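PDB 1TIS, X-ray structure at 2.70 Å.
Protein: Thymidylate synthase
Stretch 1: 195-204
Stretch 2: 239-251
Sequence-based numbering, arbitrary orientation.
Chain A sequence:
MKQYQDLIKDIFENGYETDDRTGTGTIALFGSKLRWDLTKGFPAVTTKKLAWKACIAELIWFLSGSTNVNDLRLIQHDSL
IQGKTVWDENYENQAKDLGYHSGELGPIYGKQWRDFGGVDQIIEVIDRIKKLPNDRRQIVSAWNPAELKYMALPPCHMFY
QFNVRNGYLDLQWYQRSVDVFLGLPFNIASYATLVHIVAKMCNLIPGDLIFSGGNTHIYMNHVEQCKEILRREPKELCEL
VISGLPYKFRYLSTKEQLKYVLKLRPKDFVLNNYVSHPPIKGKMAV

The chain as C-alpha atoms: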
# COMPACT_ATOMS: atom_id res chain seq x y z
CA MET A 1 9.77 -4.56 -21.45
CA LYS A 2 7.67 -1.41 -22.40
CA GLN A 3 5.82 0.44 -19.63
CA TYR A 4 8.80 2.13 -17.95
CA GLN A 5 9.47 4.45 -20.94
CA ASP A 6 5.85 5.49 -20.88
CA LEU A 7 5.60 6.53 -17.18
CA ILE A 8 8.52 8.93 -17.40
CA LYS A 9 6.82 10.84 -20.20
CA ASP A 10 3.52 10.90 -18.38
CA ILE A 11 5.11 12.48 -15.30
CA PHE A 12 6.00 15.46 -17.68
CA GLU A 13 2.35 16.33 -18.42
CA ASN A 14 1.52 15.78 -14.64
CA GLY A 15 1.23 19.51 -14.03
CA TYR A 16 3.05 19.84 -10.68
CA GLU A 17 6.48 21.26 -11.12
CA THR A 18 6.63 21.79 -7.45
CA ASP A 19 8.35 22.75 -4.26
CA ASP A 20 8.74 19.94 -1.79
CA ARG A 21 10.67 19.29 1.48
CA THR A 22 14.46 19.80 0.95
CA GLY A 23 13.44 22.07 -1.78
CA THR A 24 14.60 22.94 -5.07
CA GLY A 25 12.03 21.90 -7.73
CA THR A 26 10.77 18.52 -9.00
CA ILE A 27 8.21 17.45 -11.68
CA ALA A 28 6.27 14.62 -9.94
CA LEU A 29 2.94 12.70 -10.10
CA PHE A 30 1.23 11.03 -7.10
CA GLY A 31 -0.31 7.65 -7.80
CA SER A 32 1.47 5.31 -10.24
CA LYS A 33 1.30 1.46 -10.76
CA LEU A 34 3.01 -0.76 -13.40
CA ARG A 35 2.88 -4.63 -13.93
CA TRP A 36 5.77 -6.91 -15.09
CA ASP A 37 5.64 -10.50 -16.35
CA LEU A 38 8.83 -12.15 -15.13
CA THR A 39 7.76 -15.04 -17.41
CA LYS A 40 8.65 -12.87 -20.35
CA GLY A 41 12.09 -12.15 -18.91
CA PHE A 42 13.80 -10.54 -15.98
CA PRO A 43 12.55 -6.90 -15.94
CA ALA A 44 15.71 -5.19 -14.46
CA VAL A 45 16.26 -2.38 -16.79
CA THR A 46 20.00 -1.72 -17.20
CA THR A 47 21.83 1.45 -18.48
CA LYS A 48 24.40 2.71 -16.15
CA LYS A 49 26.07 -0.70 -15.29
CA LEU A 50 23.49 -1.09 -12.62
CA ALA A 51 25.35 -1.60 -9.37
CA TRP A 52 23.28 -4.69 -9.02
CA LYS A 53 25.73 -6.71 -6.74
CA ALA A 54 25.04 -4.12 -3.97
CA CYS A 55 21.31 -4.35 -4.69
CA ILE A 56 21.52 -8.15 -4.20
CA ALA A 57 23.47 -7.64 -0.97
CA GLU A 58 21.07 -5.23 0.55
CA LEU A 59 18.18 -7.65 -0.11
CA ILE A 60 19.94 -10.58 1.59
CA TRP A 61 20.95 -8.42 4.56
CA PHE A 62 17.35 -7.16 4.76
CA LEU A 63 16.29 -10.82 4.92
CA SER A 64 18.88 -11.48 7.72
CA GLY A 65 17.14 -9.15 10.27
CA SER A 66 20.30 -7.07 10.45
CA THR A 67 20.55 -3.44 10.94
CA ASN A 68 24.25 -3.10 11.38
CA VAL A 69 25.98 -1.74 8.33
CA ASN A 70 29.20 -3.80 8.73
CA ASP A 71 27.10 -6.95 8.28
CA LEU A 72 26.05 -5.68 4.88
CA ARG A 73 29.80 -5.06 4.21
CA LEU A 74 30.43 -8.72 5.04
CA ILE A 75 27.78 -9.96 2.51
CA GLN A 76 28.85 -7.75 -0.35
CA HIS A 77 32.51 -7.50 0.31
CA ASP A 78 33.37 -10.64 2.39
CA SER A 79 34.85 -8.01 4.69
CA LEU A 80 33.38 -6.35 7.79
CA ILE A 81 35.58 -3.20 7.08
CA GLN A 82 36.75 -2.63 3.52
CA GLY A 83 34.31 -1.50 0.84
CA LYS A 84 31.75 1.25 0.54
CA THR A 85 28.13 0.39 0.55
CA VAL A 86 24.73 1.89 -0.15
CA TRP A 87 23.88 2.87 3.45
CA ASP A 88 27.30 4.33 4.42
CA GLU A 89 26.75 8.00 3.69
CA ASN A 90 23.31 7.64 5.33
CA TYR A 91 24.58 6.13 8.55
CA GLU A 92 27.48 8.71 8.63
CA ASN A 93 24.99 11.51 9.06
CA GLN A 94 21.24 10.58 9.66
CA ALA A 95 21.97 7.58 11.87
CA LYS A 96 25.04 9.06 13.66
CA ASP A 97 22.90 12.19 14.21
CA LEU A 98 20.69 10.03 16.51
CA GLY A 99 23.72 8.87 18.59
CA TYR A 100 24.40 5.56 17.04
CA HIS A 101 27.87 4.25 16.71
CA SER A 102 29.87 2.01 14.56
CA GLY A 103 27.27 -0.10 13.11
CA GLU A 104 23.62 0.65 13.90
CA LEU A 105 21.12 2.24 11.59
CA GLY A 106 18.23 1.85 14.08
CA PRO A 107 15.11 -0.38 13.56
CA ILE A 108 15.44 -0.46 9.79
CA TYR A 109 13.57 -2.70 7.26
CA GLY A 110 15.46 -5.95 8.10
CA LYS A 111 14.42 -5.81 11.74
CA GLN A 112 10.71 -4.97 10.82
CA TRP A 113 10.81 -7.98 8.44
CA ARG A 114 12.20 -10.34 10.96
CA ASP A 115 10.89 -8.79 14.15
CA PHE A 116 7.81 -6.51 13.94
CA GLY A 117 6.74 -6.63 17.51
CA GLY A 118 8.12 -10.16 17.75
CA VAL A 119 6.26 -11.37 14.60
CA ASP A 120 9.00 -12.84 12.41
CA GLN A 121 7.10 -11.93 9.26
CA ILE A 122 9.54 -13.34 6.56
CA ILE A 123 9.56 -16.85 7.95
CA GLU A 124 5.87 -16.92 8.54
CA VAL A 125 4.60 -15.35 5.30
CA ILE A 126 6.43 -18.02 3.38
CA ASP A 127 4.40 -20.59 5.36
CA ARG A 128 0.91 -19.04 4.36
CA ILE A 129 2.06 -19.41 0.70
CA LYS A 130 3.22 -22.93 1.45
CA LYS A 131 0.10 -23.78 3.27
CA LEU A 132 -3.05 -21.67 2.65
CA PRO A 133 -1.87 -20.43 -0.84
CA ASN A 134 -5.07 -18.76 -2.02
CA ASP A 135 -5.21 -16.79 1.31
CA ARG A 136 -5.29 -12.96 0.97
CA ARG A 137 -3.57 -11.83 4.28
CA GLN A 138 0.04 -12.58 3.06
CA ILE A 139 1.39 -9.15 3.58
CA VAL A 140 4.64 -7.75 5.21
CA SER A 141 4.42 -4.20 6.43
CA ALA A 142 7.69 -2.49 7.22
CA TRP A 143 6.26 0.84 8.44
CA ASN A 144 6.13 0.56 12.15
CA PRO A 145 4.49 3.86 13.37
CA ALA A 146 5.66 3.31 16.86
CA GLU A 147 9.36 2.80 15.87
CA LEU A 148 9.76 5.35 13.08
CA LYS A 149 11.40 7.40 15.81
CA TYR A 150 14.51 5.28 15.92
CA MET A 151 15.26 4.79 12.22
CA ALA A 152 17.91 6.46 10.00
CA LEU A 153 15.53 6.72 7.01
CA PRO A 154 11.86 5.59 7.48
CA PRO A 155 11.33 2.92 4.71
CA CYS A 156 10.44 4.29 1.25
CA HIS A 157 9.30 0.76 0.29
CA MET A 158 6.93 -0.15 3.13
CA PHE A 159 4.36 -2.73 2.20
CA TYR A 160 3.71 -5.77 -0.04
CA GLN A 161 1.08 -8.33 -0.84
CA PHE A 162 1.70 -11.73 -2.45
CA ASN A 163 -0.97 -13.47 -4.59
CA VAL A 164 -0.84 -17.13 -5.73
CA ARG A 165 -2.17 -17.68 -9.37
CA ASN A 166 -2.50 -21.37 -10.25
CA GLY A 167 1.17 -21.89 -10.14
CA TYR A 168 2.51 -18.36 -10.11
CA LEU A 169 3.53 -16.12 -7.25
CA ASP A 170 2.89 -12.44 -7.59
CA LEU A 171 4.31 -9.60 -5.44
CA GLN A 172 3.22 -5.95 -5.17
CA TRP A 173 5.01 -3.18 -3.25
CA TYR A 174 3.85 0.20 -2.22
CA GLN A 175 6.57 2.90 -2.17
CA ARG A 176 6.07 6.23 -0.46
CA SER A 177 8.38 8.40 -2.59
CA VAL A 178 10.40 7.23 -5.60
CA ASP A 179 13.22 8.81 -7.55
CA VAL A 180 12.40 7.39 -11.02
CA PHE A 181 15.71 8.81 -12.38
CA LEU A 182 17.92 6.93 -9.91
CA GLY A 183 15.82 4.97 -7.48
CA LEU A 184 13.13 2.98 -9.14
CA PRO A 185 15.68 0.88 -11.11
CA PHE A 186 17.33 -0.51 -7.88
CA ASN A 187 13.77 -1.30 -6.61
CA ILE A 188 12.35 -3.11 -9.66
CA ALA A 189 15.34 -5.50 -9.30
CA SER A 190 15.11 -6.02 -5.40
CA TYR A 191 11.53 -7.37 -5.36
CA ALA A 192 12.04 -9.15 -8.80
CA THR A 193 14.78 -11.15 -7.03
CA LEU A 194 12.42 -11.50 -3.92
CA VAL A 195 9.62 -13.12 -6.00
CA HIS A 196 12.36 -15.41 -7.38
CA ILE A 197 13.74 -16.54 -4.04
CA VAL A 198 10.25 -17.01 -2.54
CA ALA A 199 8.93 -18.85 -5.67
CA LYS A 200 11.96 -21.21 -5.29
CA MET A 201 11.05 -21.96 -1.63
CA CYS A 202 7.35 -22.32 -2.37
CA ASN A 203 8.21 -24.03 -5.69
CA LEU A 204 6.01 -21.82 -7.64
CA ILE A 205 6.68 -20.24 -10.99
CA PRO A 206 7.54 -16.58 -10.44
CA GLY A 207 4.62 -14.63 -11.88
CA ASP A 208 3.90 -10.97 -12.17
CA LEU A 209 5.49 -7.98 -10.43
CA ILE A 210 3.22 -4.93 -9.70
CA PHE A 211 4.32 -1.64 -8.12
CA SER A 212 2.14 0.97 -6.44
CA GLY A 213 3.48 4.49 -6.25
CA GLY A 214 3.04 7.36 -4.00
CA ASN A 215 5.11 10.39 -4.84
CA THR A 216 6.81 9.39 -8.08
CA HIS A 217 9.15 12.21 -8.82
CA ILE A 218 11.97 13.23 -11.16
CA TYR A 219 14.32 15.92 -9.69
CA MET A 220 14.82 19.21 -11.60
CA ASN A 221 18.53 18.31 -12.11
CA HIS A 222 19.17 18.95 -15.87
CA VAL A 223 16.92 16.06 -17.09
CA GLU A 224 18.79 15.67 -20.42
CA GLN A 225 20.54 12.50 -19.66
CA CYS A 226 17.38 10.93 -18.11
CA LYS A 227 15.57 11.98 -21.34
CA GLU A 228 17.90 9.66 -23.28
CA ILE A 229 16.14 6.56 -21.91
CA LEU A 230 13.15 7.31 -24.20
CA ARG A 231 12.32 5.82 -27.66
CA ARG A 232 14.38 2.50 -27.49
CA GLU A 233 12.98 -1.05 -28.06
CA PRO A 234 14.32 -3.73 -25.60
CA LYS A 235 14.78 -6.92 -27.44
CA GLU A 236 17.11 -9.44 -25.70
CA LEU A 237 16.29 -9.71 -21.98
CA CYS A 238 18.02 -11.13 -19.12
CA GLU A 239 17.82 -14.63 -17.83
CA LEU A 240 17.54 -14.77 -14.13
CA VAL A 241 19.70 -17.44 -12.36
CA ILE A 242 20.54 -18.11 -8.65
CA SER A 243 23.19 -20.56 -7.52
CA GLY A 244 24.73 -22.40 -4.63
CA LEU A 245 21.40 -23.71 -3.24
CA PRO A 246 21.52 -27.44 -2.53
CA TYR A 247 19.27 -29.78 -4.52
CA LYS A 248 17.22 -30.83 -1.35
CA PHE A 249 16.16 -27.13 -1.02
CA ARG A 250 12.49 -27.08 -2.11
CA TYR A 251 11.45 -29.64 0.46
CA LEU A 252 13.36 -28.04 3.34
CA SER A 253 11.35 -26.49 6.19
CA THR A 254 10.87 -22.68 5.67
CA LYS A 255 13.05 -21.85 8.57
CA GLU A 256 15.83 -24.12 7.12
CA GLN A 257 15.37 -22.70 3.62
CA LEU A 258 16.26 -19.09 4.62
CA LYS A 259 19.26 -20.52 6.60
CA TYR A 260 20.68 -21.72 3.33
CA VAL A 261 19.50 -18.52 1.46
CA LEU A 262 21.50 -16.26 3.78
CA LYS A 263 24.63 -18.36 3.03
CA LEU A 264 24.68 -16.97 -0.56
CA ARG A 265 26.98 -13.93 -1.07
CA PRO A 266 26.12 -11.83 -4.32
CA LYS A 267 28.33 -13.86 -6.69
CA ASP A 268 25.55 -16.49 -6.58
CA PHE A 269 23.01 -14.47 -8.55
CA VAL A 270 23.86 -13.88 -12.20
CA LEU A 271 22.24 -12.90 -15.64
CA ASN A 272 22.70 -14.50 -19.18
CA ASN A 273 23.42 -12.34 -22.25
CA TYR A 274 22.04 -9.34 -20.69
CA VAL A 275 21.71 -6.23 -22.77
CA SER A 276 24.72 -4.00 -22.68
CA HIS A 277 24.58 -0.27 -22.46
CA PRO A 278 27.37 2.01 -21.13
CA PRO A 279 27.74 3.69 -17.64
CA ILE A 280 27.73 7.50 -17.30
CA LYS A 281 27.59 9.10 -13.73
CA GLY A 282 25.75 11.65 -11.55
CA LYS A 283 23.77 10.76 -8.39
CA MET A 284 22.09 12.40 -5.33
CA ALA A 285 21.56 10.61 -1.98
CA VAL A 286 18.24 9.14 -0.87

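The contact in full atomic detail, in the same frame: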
# COMPACT_ATOMS: atom_id res chain seq x y z
N VAL A 195 10.65 -12.18 -5.57
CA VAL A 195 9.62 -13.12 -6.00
C VAL A 195 10.35 -14.33 -6.57
O VAL A 195 9.78 -15.40 -6.65
CB VAL A 195 8.69 -12.44 -7.02
CG1 VAL A 195 9.47 -12.03 -8.20
CG2 VAL A 195 7.61 -13.39 -7.52
N HIS A 196 11.61 -14.23 -6.97
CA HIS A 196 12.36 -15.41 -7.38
C HIS A 196 12.71 -16.36 -6.23
O HIS A 196 12.44 -17.57 -6.26
CB HIS A 196 13.65 -15.01 -8.08
CG HIS A 196 13.37 -14.82 -9.55
ND1 HIS A 196 12.79 -13.78 -10.11
CD2 HIS A 196 13.64 -15.77 -10.51
CE1 HIS A 196 12.69 -14.06 -11.38
NE2 HIS A 196 13.20 -15.25 -11.61
N ILE A 197 13.32 -15.79 -5.20
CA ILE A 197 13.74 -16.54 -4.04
C ILE A 197 12.48 -17.14 -3.44
O ILE A 197 12.43 -18.38 -3.35
CB ILE A 197 14.49 -15.53 -3.14
CG1 ILE A 197 15.91 -15.42 -3.60
CG2 ILE A 197 14.50 -15.98 -1.68
CD1 ILE A 197 16.53 -14.24 -2.82
N VAL A 198 11.41 -16.38 -3.15
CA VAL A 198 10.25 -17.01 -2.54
C VAL A 198 9.53 -18.03 -3.45
O VAL A 198 9.04 -19.06 -2.98
CB VAL A 198 9.28 -15.94 -2.09
CG1 VAL A 198 8.22 -16.60 -1.19
CG2 VAL A 198 10.01 -14.86 -1.30
N ALA A 199 9.46 -17.85 -4.78
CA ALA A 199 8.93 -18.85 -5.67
C ALA A 199 9.85 -20.03 -5.60
O ALA A 199 9.28 -21.11 -5.69
CB ALA A 199 8.96 -18.46 -7.07
N LYS A 200 11.18 -19.97 -5.38
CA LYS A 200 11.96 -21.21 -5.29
C LYS A 200 11.73 -21.98 -3.97
O LYS A 200 11.87 -23.21 -3.89
CB LYS A 200 13.44 -20.88 -5.50
CG LYS A 200 14.33 -22.13 -5.54
CD LYS A 200 14.04 -22.85 -6.86
CE LYS A 200 14.05 -24.39 -6.88
NZ LYS A 200 13.68 -24.85 -8.22
N MET A 201 11.33 -21.30 -2.91
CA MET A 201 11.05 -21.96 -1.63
C MET A 201 9.70 -22.59 -1.76
O MET A 201 9.56 -23.78 -1.51
CB MET A 201 10.97 -21.00 -0.44
CG MET A 201 12.29 -20.42 0.02
SD MET A 201 11.99 -18.98 1.05
CE MET A 201 11.82 -19.66 2.67
N CYS A 202 8.71 -21.82 -2.23
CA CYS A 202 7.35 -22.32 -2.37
C CYS A 202 7.14 -23.24 -3.59
O CYS A 202 6.11 -23.89 -3.76
CB CYS A 202 6.43 -21.07 -2.40
SG CYS A 202 6.56 -20.06 -0.91
N ASN A 203 8.18 -23.32 -4.43
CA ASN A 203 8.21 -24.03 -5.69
C ASN A 203 7.00 -23.67 -6.56
O ASN A 203 6.11 -24.40 -7.03
CB ASN A 203 8.28 -25.54 -5.40
CG ASN A 203 8.70 -26.37 -6.63
OD1 ASN A 203 8.12 -27.43 -6.87
ND2 ASN A 203 9.69 -26.01 -7.46
N LEU A 204 7.00 -22.38 -6.80
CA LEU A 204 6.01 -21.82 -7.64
C LEU A 204 6.82 -21.15 -8.74
O LEU A 204 8.03 -20.92 -8.64
CB LEU A 204 5.16 -20.84 -6.81
CG LEU A 204 4.41 -21.26 -5.51
CD1 LEU A 204 3.23 -20.36 -5.27
CD2 LEU A 204 3.76 -22.60 -5.65
N GLU A 239 18.13 -13.36 -18.45
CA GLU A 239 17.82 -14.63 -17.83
C GLU A 239 18.18 -14.36 -16.39
O GLU A 239 19.06 -13.56 -16.08
CB GLU A 239 18.69 -15.73 -18.37
CG GLU A 239 18.32 -17.15 -17.93
CD GLU A 239 19.06 -18.24 -18.70
OE1 GLU A 239 19.23 -18.08 -19.91
OE2 GLU A 239 19.46 -19.25 -18.11
N LEU A 240 17.60 -15.15 -15.52
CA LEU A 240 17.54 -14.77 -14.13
C LEU A 240 18.02 -15.80 -13.11
O LEU A 240 17.27 -16.11 -12.18
CB LEU A 240 16.03 -14.29 -14.01
CG LEU A 240 14.68 -14.92 -14.60
CD1 LEU A 240 13.53 -13.90 -14.48
CD2 LEU A 240 14.70 -15.14 -16.10
N VAL A 241 19.28 -16.27 -13.15
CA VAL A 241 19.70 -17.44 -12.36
C VAL A 241 20.49 -17.38 -11.04
O VAL A 241 21.57 -16.79 -10.98
CB VAL A 241 20.46 -18.41 -13.29
CG1 VAL A 241 19.46 -18.97 -14.30
CG2 VAL A 241 21.63 -17.71 -13.99
N ILE A 242 19.98 -18.07 -10.01
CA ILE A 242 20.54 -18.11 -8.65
C ILE A 242 21.29 -19.41 -8.49
O ILE A 242 20.84 -20.44 -9.00
CB ILE A 242 19.45 -18.07 -7.54
CG1 ILE A 242 18.71 -16.73 -7.67
CG2 ILE A 242 20.05 -18.27 -6.13
CD1 ILE A 242 17.42 -16.59 -6.83
N SER A 243 22.37 -19.40 -7.72
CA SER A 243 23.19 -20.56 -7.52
C SER A 243 23.61 -20.74 -6.08
O SER A 243 23.38 -19.88 -5.21
CB SER A 243 24.42 -20.47 -8.37
OG SER A 243 24.81 -21.81 -8.62
N GLY A 244 24.21 -21.92 -5.89
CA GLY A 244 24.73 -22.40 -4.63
C GLY A 244 23.71 -23.14 -3.78
O GLY A 244 24.10 -23.78 -2.80
N LEU A 245 22.42 -23.12 -4.12
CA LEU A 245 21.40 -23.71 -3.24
C LEU A 245 21.27 -25.20 -3.48
O LEU A 245 21.10 -25.63 -4.62
CB LEU A 245 20.03 -23.02 -3.44
CG LEU A 245 19.13 -23.10 -4.67
CD1 LEU A 245 18.09 -22.01 -4.39
CD2 LEU A 245 19.83 -22.87 -6.04
N PRO A 246 21.39 -26.01 -2.43
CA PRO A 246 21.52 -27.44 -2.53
C PRO A 246 20.25 -28.05 -3.04
O PRO A 246 19.18 -27.74 -2.50
CB PRO A 246 21.83 -27.89 -1.15
CG PRO A 246 20.98 -26.93 -0.36
CD PRO A 246 21.26 -25.60 -1.05
N TYR A 247 20.36 -28.94 -4.01
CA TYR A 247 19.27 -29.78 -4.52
C TYR A 247 18.14 -30.14 -3.53
O TYR A 247 16.99 -30.01 -3.94
CB TYR A 247 19.90 -31.05 -5.10
CG TYR A 247 19.08 -31.91 -6.05
CD1 TYR A 247 18.01 -31.41 -6.78
CD2 TYR A 247 19.47 -33.22 -6.21
CE1 TYR A 247 17.34 -32.22 -7.65
CE2 TYR A 247 18.82 -34.04 -7.09
CZ TYR A 247 17.76 -33.53 -7.80
OH TYR A 247 17.12 -34.36 -8.70
N LYS A 248 18.34 -30.57 -2.27
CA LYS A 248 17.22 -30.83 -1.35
C LYS A 248 16.25 -29.66 -1.16
O LYS A 248 15.03 -29.84 -1.01
CB LYS A 248 17.73 -31.24 0.05
CG LYS A 248 18.90 -30.42 0.62
CD LYS A 248 19.24 -30.70 2.10
CE LYS A 248 20.74 -30.99 2.44
NZ LYS A 248 21.73 -29.94 2.16
N PHE A 249 16.79 -28.43 -1.24
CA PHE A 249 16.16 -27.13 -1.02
C PHE A 249 14.65 -27.00 -0.97
O PHE A 249 14.10 -26.65 0.08
CB PHE A 249 16.69 -26.16 -2.08
CG PHE A 249 16.57 -24.68 -1.70
CD1 PHE A 249 17.33 -24.16 -0.67
CD2 PHE A 249 15.71 -23.87 -2.40
CE1 PHE A 249 17.23 -22.84 -0.34
CE2 PHE A 249 15.61 -22.54 -2.07
CZ PHE A 249 16.36 -22.03 -1.05
N ARG A 250 13.92 -27.36 -2.03
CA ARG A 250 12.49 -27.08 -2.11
C ARG A 250 11.59 -27.92 -1.21
O ARG A 250 10.36 -27.79 -1.17
CB ARG A 250 12.08 -27.20 -3.58
CG ARG A 250 12.13 -28.59 -4.15
CD ARG A 250 11.49 -28.47 -5.51
NE ARG A 250 10.67 -29.60 -5.91
CZ ARG A 250 10.70 -30.06 -7.18
NH1 ARG A 250 11.56 -29.59 -8.12
NH2 ARG A 250 9.85 -31.03 -7.53
N TYR A 251 12.21 -28.82 -0.47
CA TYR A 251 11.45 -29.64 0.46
C TYR A 251 11.80 -29.21 1.90
O TYR A 251 11.14 -29.60 2.89
CB TYR A 251 11.80 -31.16 0.21
CG TYR A 251 11.82 -31.64 -1.26
CD1 TYR A 251 10.65 -31.86 -1.99
CD2 TYR A 251 13.05 -31.82 -1.86
CE1 TYR A 251 10.72 -32.26 -3.33
CE2 TYR A 251 13.12 -32.22 -3.20
CZ TYR A 251 11.97 -32.44 -3.93
OH TYR A 251 12.10 -32.87 -5.25

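The last turns of a helix pack against an irregular segment containing a short strand, mainly through apolar side-chain packing, with no hydrogen bond crossing between the two stretches. The interface is modest, burying 486 Å² summed over both sides, and it joins residues at least 44 positions apart in the sequence.

Residues 195-202 form the end of a helix that begins earlier in the chain. Backbone hydrogen bonds within the helix include Lys200 N to His196 O at 2.8 Å and Cys202 N to Val198 O at 2.9 Å. Asn203 then leaves the helix with positive phi, and Leu204 N reaches back to Ala199 O at 2.8 Å, closing the C-terminal end. The second stretch passes through a short strand at Val241 and Ile242, turns at Gly244, whose positive phi suits glycine, and tightens further on, where Phe249 N bonds to Pro246 O at 2.8 Å and Tyr251 N to Lys248 O at 3.0 Å. The two chains run in the same general sense, His196 lying nearest Leu240, Ile197 nearest Ile242 and Met201 nearest Arg250. They draw together along the way: the CA atoms of His196 and Leu240 are 8.5 Å apart, but those of Met201 and Arg250 only 5.3 Å, so side chains fill the first gap while backbone atoms approach in the second.

At the wide end, Leu240 and Ile242 point toward the helix, whereas Val241 between them points away, the alternation expected of an extended chain. Leu240 CD1 meets the edge of the His196 imidazole, 3.2 Å from NE2 and near the ring plane. This is a tight approach of a methyl group to a ring nitrogen, and it supplies no polar bond; His196 ND1 is hydrogen-bonded elsewhere in the structure. One step along, Ile242 CD1 lies 3.8 Å from Ile197 CG1 and 4.3 Å from His196 CB, packing its methyl against two successive helix residues.

Farther along, the aliphatic part of Lys200 does the work of an apolar side chain. Its CG lies 3.7 Å from Phe249 CE2, at the edge of the ring and near its plane, and 3.9 Å from Leu245 CD1. The ammonium group extends beyond this contact, with NZ more than 6 Å from the Phe249 ring. Phe249 is buried, and its CE2 also comes within 4.5 Å of Met201 CG, although the CA-to-CB bond of Met201 points away from the second stretch.

Arg250 completes the contact where the backbones are closest. Its CB lies 4.0 Å from Lys200 O, and the carbonyl oxygens Met201 O and Arg250 O are 4.1 Å apart, with no donor between them. Asn203 OD1 sits over one face of the Arg250 guanidinium, 3.5 Å from NE. An amide oxygen and a cationic group are electrostatically compatible, but the angle is poor for a hydrogen bond because the N-H bonds of a guanidinium lie in its plane.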